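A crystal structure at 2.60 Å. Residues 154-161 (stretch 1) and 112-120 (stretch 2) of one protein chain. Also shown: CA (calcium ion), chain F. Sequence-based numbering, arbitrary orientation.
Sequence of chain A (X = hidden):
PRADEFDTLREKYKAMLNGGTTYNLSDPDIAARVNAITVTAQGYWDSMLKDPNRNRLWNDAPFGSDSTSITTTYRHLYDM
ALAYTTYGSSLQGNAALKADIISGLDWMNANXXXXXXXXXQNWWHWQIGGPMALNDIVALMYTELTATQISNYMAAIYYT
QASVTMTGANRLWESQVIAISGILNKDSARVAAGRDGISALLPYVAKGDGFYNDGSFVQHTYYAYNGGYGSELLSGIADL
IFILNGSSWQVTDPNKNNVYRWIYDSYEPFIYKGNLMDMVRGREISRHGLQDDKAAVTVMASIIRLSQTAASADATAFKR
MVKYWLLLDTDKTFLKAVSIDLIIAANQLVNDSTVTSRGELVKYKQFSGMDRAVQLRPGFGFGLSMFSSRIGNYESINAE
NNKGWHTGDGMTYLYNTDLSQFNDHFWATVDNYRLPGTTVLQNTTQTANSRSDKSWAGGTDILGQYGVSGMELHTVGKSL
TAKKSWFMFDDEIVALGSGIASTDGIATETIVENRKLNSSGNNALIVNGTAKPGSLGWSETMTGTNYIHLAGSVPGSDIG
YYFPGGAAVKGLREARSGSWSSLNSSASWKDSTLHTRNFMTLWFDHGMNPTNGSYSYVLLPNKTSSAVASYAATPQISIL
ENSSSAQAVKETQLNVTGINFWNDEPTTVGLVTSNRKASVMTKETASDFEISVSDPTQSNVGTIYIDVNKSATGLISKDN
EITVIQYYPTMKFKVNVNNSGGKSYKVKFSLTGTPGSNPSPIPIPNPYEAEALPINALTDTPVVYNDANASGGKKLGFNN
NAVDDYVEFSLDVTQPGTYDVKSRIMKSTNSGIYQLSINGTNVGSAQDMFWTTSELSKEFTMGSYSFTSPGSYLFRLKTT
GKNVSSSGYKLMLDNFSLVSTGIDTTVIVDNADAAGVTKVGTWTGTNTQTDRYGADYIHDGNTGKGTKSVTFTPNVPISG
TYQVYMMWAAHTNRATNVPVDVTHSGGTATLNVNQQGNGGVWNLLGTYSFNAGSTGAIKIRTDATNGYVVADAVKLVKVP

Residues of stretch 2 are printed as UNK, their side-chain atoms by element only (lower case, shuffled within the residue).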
ATOM      1  N   MET A 154     -19.082  -9.229 -42.167  1.00 22.03           N
ATOM      2  CA  MET A 154     -19.372  -8.218 -41.147  1.00 20.89           C
ATOM      3  C   MET A 154     -20.696  -8.502 -40.451  1.00 18.83           C
ATOM      4  O   MET A 154     -20.822  -8.309 -39.243  1.00 20.91           O
ATOM      5  CB  MET A 154     -19.369  -6.805 -41.728  1.00 17.42           C
ATOM      6  CG  MET A 154     -17.991  -6.303 -42.151  1.00 19.87           C
ATOM      7  SD  MET A 154     -16.753  -6.287 -40.830  1.00 21.93           S
ATOM      8  CE  MET A 154     -15.736  -7.698 -41.270  1.00 20.50           C
ATOM      9  N   ALA A 155     -21.674  -8.982 -41.209  1.00 18.60           N
ATOM     10  CA  ALA A 155     -22.975  -9.315 -40.642  1.00 20.69           C
ATOM     11  C   ALA A 155     -22.837 -10.378 -39.565  1.00 19.89           C
ATOM     12  O   ALA A 155     -23.583 -10.390 -38.584  1.00 23.81           O
ATOM     13  CB  ALA A 155     -23.929  -9.781 -41.727  1.00 18.14           C
ATOM     14  N   ALA A 156     -21.870 -11.266 -39.750  1.00 15.91           N
ATOM     15  CA  ALA A 156     -21.617 -12.304 -38.769  1.00 16.49           C
ATOM     16  C   ALA A 156     -21.056 -11.695 -37.488  1.00 18.82           C
ATOM     17  O   ALA A 156     -21.484 -12.039 -36.386  1.00 15.92           O
ATOM     18  CB  ALA A 156     -20.671 -13.332 -39.329  1.00 16.67           C
ATOM     19  N   ILE A 157     -20.096 -10.788 -37.640  1.00 20.82           N
ATOM     20  CA  ILE A 157     -19.488 -10.126 -36.495  1.00 18.41           C
ATOM     21  C   ILE A 157     -20.492  -9.266 -35.725  1.00 19.89           C
ATOM     22  O   ILE A 157     -20.556  -9.356 -34.502  1.00 23.37           O
ATOM     23  CB  ILE A 157     -18.263  -9.299 -36.900  1.00 19.65           C
ATOM     24  CG1 ILE A 157     -17.219 -10.216 -37.539  1.00 12.72           C
ATOM     25  CG2 ILE A 157     -17.692  -8.570 -35.682  1.00 14.86           C
ATOM     26  CD1 ILE A 157     -15.921  -9.532 -37.861  1.00 13.27           C
ATOM     27  N   TYR A 158     -21.288  -8.454 -36.426  1.00 18.58           N
ATOM     28  CA  TYR A 158     -22.367  -7.705 -35.770  1.00 20.22           C
ATOM     29  C   TYR A 158     -23.302  -8.638 -34.996  1.00 22.23           C
ATOM     30  O   TYR A 158     -23.852  -8.273 -33.955  1.00 20.11           O
ATOM     31  CB  TYR A 158     -23.219  -6.946 -36.785  1.00 24.36           C
ATOM     32  CG  TYR A 158     -22.669  -5.642 -37.333  1.00 21.17           C
ATOM     33  CD1 TYR A 158     -21.379  -5.554 -37.831  1.00 15.38           C
ATOM     34  CD2 TYR A 158     -23.480  -4.515 -37.409  1.00 18.82           C
ATOM     35  CE1 TYR A 158     -20.905  -4.372 -38.366  1.00 18.99           C
ATOM     36  CE2 TYR A 158     -23.014  -3.331 -37.938  1.00 18.31           C
ATOM     37  CZ  TYR A 158     -21.728  -3.262 -38.416  1.00 20.90           C
ATOM     38  OH  TYR A 158     -21.266  -2.076 -38.949  1.00 17.28           O
ATOM     39  N   TYR A 159     -23.504  -9.836 -35.533  1.00 22.42           N
ATOM     40  CA  TYR A 159     -24.389 -10.808 -34.907  1.00 20.24           C
ATOM     41  C   TYR A 159     -23.828 -11.312 -33.582  1.00 24.30           C
ATOM     42  O   TYR A 159     -24.501 -11.246 -32.553  1.00 23.83           O
ATOM     43  CB  TYR A 159     -24.659 -11.969 -35.860  1.00 26.93           C
ATOM     44  CG  TYR A 159     -25.282 -13.170 -35.200  1.00 21.94           C
ATOM     45  CD1 TYR A 159     -26.571 -13.113 -34.692  1.00 16.94           C
ATOM     46  CD2 TYR A 159     -24.584 -14.364 -35.095  1.00 19.34           C
ATOM     47  CE1 TYR A 159     -27.149 -14.218 -34.088  1.00 21.66           C
ATOM     48  CE2 TYR A 159     -25.151 -15.476 -34.496  1.00 23.08           C
ATOM     49  CZ  TYR A 159     -26.434 -15.398 -33.991  1.00 26.02           C
ATOM     50  OH  TYR A 159     -27.003 -16.499 -33.388  1.00 22.35           O
ATOM     51  N   THR A 160     -22.595 -11.808 -33.602  1.00 22.22           N
ATOM     52  CA  THR A 160     -21.977 -12.317 -32.383  1.00 19.93           C
ATOM     53  C   THR A 160     -21.508 -11.209 -31.436  1.00 18.99           C
ATOM     54  O   THR A 160     -21.503 -11.398 -30.222  1.00 23.47           O
ATOM     55  CB  THR A 160     -20.795 -13.250 -32.685  1.00 19.37           C
ATOM     56  OG1 THR A 160     -19.737 -12.504 -33.297  1.00 16.86           O
ATOM     57  CG2 THR A 160     -21.223 -14.372 -33.610  1.00 20.77           C
ATOM     58  N   GLN A 161     -21.124 -10.056 -31.980  1.00 15.49           N
ATOM     59  CA  GLN A 161     -20.582  -8.975 -31.153  1.00 15.62           C
ATOM     60  C   GLN A 161     -21.293  -7.655 -31.427  1.00 18.66           C
ATOM     61  O   GLN A 161     -20.781  -6.802 -32.165  1.00 15.51           O
ATOM     62  CB  GLN A 161     -19.076  -8.823 -31.391  1.00 16.21           C
ATOM     63  CG  GLN A 161     -18.380  -7.843 -30.463  1.00 13.13           C
ATOM     64  CD  GLN A 161     -18.634  -8.175 -29.024  1.00 15.36           C
ATOM     65  OE1 GLN A 161     -19.461  -7.543 -28.374  1.00 18.24           O
ATOM     66  NE2 GLN A 161     -17.943  -9.185 -28.514  1.00 14.53           N
ATOM     67  N   UNK A 112     -20.291 -22.410 -40.493  1.00 25.11           N
ATOM     68  CA  UNK A 112     -19.918 -22.248 -39.095  1.00 26.60           C
ATOM     69  C   UNK A 112     -20.165 -20.856 -38.525  1.00 23.34           C
ATOM     70  O   UNK A 112     -20.819 -20.720 -37.492  1.00 24.74           O
ATOM     71  c   UNK A 112     -18.258 -24.149 -38.871  1.00 24.12           C
ATOM     72  c   UNK A 112     -19.096 -24.788 -37.792  1.00 27.08           C
ATOM     73  o   UNK A 112     -19.886 -25.691 -38.060  1.00 22.98           O
ATOM     74  n   UNK A 112     -18.935 -24.314 -36.557  1.00 21.89           N
ATOM     75  c   UNK A 112     -18.454 -22.649 -38.904  1.00 28.20           C
ATOM     76  N   UNK A 113     -19.639 -19.833 -39.197  1.00 19.87           N
ATOM     77  CA  UNK A 113     -19.631 -18.473 -38.658  1.00 18.81           C
ATOM     78  C   UNK A 113     -20.349 -17.486 -39.562  1.00 21.54           C
ATOM     79  O   UNK A 113     -19.796 -17.013 -40.565  1.00 17.81           O
ATOM     80  c   UNK A 113     -18.199 -17.991 -38.430  1.00 18.18           C
ATOM     81  c   UNK A 113     -17.975 -14.352 -37.430  1.00 18.47           C
ATOM     82  c   UNK A 113     -18.031 -15.678 -35.435  1.00 19.25           C
ATOM     83  c   UNK A 113     -18.052 -15.501 -38.199  1.00 17.66           C
ATOM     84  c   UNK A 113     -17.966 -14.440 -36.044  1.00 16.85           C
ATOM     85  c   UNK A 113     -18.105 -16.829 -36.216  1.00 20.89           C
ATOM     86  c   UNK A 113     -18.113 -16.751 -37.602  1.00 17.64           C
ATOM     87  N   UNK A 114     -21.577 -17.157 -39.180  1.00 18.46           N
ATOM     88  CA  UNK A 114     -22.441 -16.332 -40.008  1.00 20.05           C
ATOM     89  C   UNK A 114     -23.574 -15.747 -39.185  1.00 19.09           C
ATOM     90  O   UNK A 114     -23.903 -16.245 -38.105  1.00 18.49           O
ATOM     91  o   UNK A 114     -25.909 -21.760 -39.443  1.00 18.56           O
ATOM     92  c   UNK A 114     -23.878 -20.748 -40.179  1.00 24.01           C
ATOM     93  c   UNK A 114     -25.857 -19.416 -39.963  1.00 18.96           C
ATOM     94  c   UNK A 114     -25.145 -18.296 -40.381  1.00 16.08           C
ATOM     95  c   UNK A 114     -25.217 -20.641 -39.863  1.00 20.86           C
ATOM     96  c   UNK A 114     -23.175 -19.620 -40.596  1.00 24.14           C
ATOM     97  c   UNK A 114     -23.796 -18.380 -40.702  1.00 16.44           C
ATOM     98  c   UNK A 114     -23.021 -17.161 -41.158  1.00 20.26           C
ATOM     99  N   UNK A 115     -24.189 -14.704 -39.719  1.00 15.84           N
ATOM    100  CA  UNK A 115     -25.323 -14.087 -39.058  1.00 21.87           C
ATOM    101  C   UNK A 115     -26.465 -15.082 -38.845  1.00 23.63           C
ATOM    102  O   UNK A 115     -27.143 -15.475 -39.792  1.00 28.55           O
ATOM    103  c   UNK A 115     -27.029 -12.235 -39.263  1.00 29.22           C
ATOM    104  n   UNK A 115     -27.752 -11.477 -40.085  1.00 27.46           N
ATOM    105  c   UNK A 115     -25.803 -12.878 -39.861  1.00 21.01           C
ATOM    106  o   UNK A 115     -27.328 -12.408 -38.073  1.00 28.33           O
ATOM    107  N   UNK A 116     -26.657 -15.490 -37.594  1.00 23.52           N
ATOM    108  CA  UNK A 116     -27.737 -16.390 -37.232  1.00 21.35           C
ATOM    109  C   UNK A 116     -27.246 -17.759 -36.801  1.00 27.11           C
ATOM    110  O   UNK A 116     -28.037 -18.618 -36.397  1.00 25.82           O
ATOM    111  N   UNK A 117     -25.935 -17.964 -36.890  1.00 24.56           N
ATOM    112  CA  UNK A 117     -25.337 -19.261 -36.587  1.00 20.04           C
ATOM    113  C   UNK A 117     -25.528 -19.677 -35.133  1.00 24.65           C
ATOM    114  O   UNK A 117     -25.813 -18.856 -34.265  1.00 26.78           O
ATOM    115  s   UNK A 117     -22.942 -18.138 -35.788  1.00 23.19           S
ATOM    116  c   UNK A 117     -23.848 -19.224 -36.896  1.00 20.13           C
ATOM    117  N   UNK A 118     -25.350 -20.964 -34.873  1.00 34.06           N
ATOM    118  CA  UNK A 118     -25.430 -21.476 -33.517  1.00 29.91           C
ATOM    119  C   UNK A 118     -24.105 -21.242 -32.812  1.00 26.04           C
ATOM    120  O   UNK A 118     -23.055 -21.597 -33.335  1.00 32.18           O
ATOM    121  c   UNK A 118     -25.773 -22.963 -33.528  1.00 21.55           C
ATOM    122  o   UNK A 118     -25.642 -23.518 -32.233  1.00 35.29           O
ATOM    123  N   UNK A 119     -24.150 -20.643 -31.627  1.00 21.84           N
ATOM    124  CA  UNK A 119     -22.925 -20.359 -30.890  1.00 26.02           C
ATOM    125  C   UNK A 119     -22.738 -21.365 -29.776  1.00 26.95           C
ATOM    126  O   UNK A 119     -22.918 -21.055 -28.604  1.00 29.95           O
ATOM    127  o   UNK A 119     -22.731 -16.017 -29.997  1.00 24.97           O
ATOM    128  c   UNK A 119     -23.478 -16.533 -30.834  1.00 25.37           C
ATOM    129  n   UNK A 119     -24.590 -15.942 -31.271  1.00 23.97           N
ATOM    130  c   UNK A 119     -22.955 -18.940 -30.334  1.00 25.94           C
ATOM    131  c   UNK A 119     -23.170 -17.891 -31.408  1.00 25.15           C
ATOM    132  N   UNK A 120     -22.385 -22.581 -30.165  1.00 31.18           N
ATOM    133  CA  UNK A 120     -22.297 -23.689 -29.231  1.00 26.22           C
ATOM    134  C   UNK A 120     -21.065 -23.570 -28.361  1.00 19.80           C
ATOM    135  O   UNK A 120     -20.082 -22.931 -28.740  1.00 25.62           O
ATOM    136  c   UNK A 120     -19.096 -25.518 -31.973  1.00 20.52           C
ATOM    137  c   UNK A 120     -20.832 -24.846 -33.487  1.00 18.12           C
ATOM    138  o   UNK A 120     -18.630 -25.270 -34.304  1.00 19.28           O
ATOM    139  c   UNK A 120     -21.323 -25.091 -31.134  1.00 18.00           C
ATOM    140  c   UNK A 120     -22.299 -25.025 -29.987  1.00 20.51           C
ATOM    141  c   UNK A 120     -21.724 -24.787 -32.428  1.00 18.48           C
ATOM    142  c   UNK A 120     -19.520 -25.210 -33.254  1.00 21.28           C
ATOM    143  c   UNK A 120     -19.996 -25.456 -30.924  1.00 20.13           C
TER
HETATM  144 CA    CA F1105     -20.795  -7.707 -26.572  1.00 16.74          CA
HETATM  145  O   HOH W   1     -23.252 -13.266 -29.345  1.00 22.13           O
HETATM  146  O   HOH W   2     -21.730  -9.805 -27.447  1.00 12.09           O
HETATM  147  O   HOH W   3     -19.278  -9.568 -25.712  1.00 16.79           O
HETATM  148  O   HOH W   4     -23.160  -7.284 -27.111  1.00 13.74           O
HETATM  149  O   HOH W   5     -22.074  -8.564 -24.843  1.00 14.57           O

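Position 112 carries three side-chain carbons, the third bearing one oxygen and one nitrogen, an unbranched chain ending in an amide. It lies beyond reach of the helix 154-160, just where the chain leaves an earlier helix. It is Gln112, a polar residue suited to a partly exposed site.

Position 113 has one carbon followed by a ring of six carbons without a heteroatom. Its CA-to-CB bond points sideways, but the ring comes nearer the helix: one ring carbon lies 3.5 Å from Ala156 CB and 4.2 Å from Ile157 CG1, and another lies 3.8 Å from Thr160 OG1. This is Phe113, and the two carbons are CE2 and CZ. A flat apolar ring suits this buried place, because it covers the helix surface and asks for no polar partner.

Position 114 has one carbon, then a ring of six carbons bearing one oxygen. Its CA-to-CB bond points away from the helix, and the closest contact is made by the backbone: CA packs 3.5 Å from Ala156 CB. The residue is Tyr114. The small alanine lets the two backbones approach closely here.

Position 115 shows two carbons, the second carrying oxygen and nitrogen, a short amide. Its CA lies 4.1 Å from the CA of Ala156. Its CB rests 3.6 Å from Ala155 O, and its side-chain oxygen is 3.5 Å from Tyr159 CB. It is Asn115, whose polar amide is compatible with the exposed setting.

Position 116 has no side-chain atoms. Its CA sits over the face of the Tyr159 ring, 3.9 Å from the ring centroid, in a CH-pi contact. It is Gly116. Its phi of 112° and psi of -4° would jam a CB against the carbonyl oxygen of the preceding residue, so the backbone itself calls for glycine. The type II turn from Tyr114 to position 117 closes through the hydrogen bond from N of 117 to Tyr114 O, 2.9 Å.

Position 117 has one carbon and one sulfur. The sulfur lies at the edge of the Tyr159 ring, 3.7 Å from Tyr159 CE2, and the carbonyl O of 117 accepts a hydrogen bond from Tyr159 OH at 2.8 Å. This is Cys117, whose compact side chain suits the buried site.

Position 118 has one carbon and one oxygen. Its CA-to-CB bond points away from the helix. It is Ser118, whose hydroxyl suits an exposed position.

Position 119 again has three carbons, the third carrying oxygen and nitrogen. Its length brings the amide to the helix end, where the nitrogen donates a weak hydrogen bond to Tyr159 OH (3.3 Å). It is Gln119. A water donates to both Gln119 OE1 (2.9 Å) and Thr160 O (2.7 Å).

Position 120, one carbon, then a ring of six carbons bearing one oxygen, has its side chain out of reach of the helix. It is Tyr120; its hydroxyl is hydrogen-bonded elsewhere in the structure.

The contact thus joins close packing to a polar anchor. Ala156 admits Phe113 and the neighboring backbone, while Tyr159 lays its ring against the turn and uses its hydroxyl both to donate and to accept. Just past the helix, Gln161 OE1 binds calcium at 2.2 Å.

Stretch 2 112-120: QFYNGCSQY
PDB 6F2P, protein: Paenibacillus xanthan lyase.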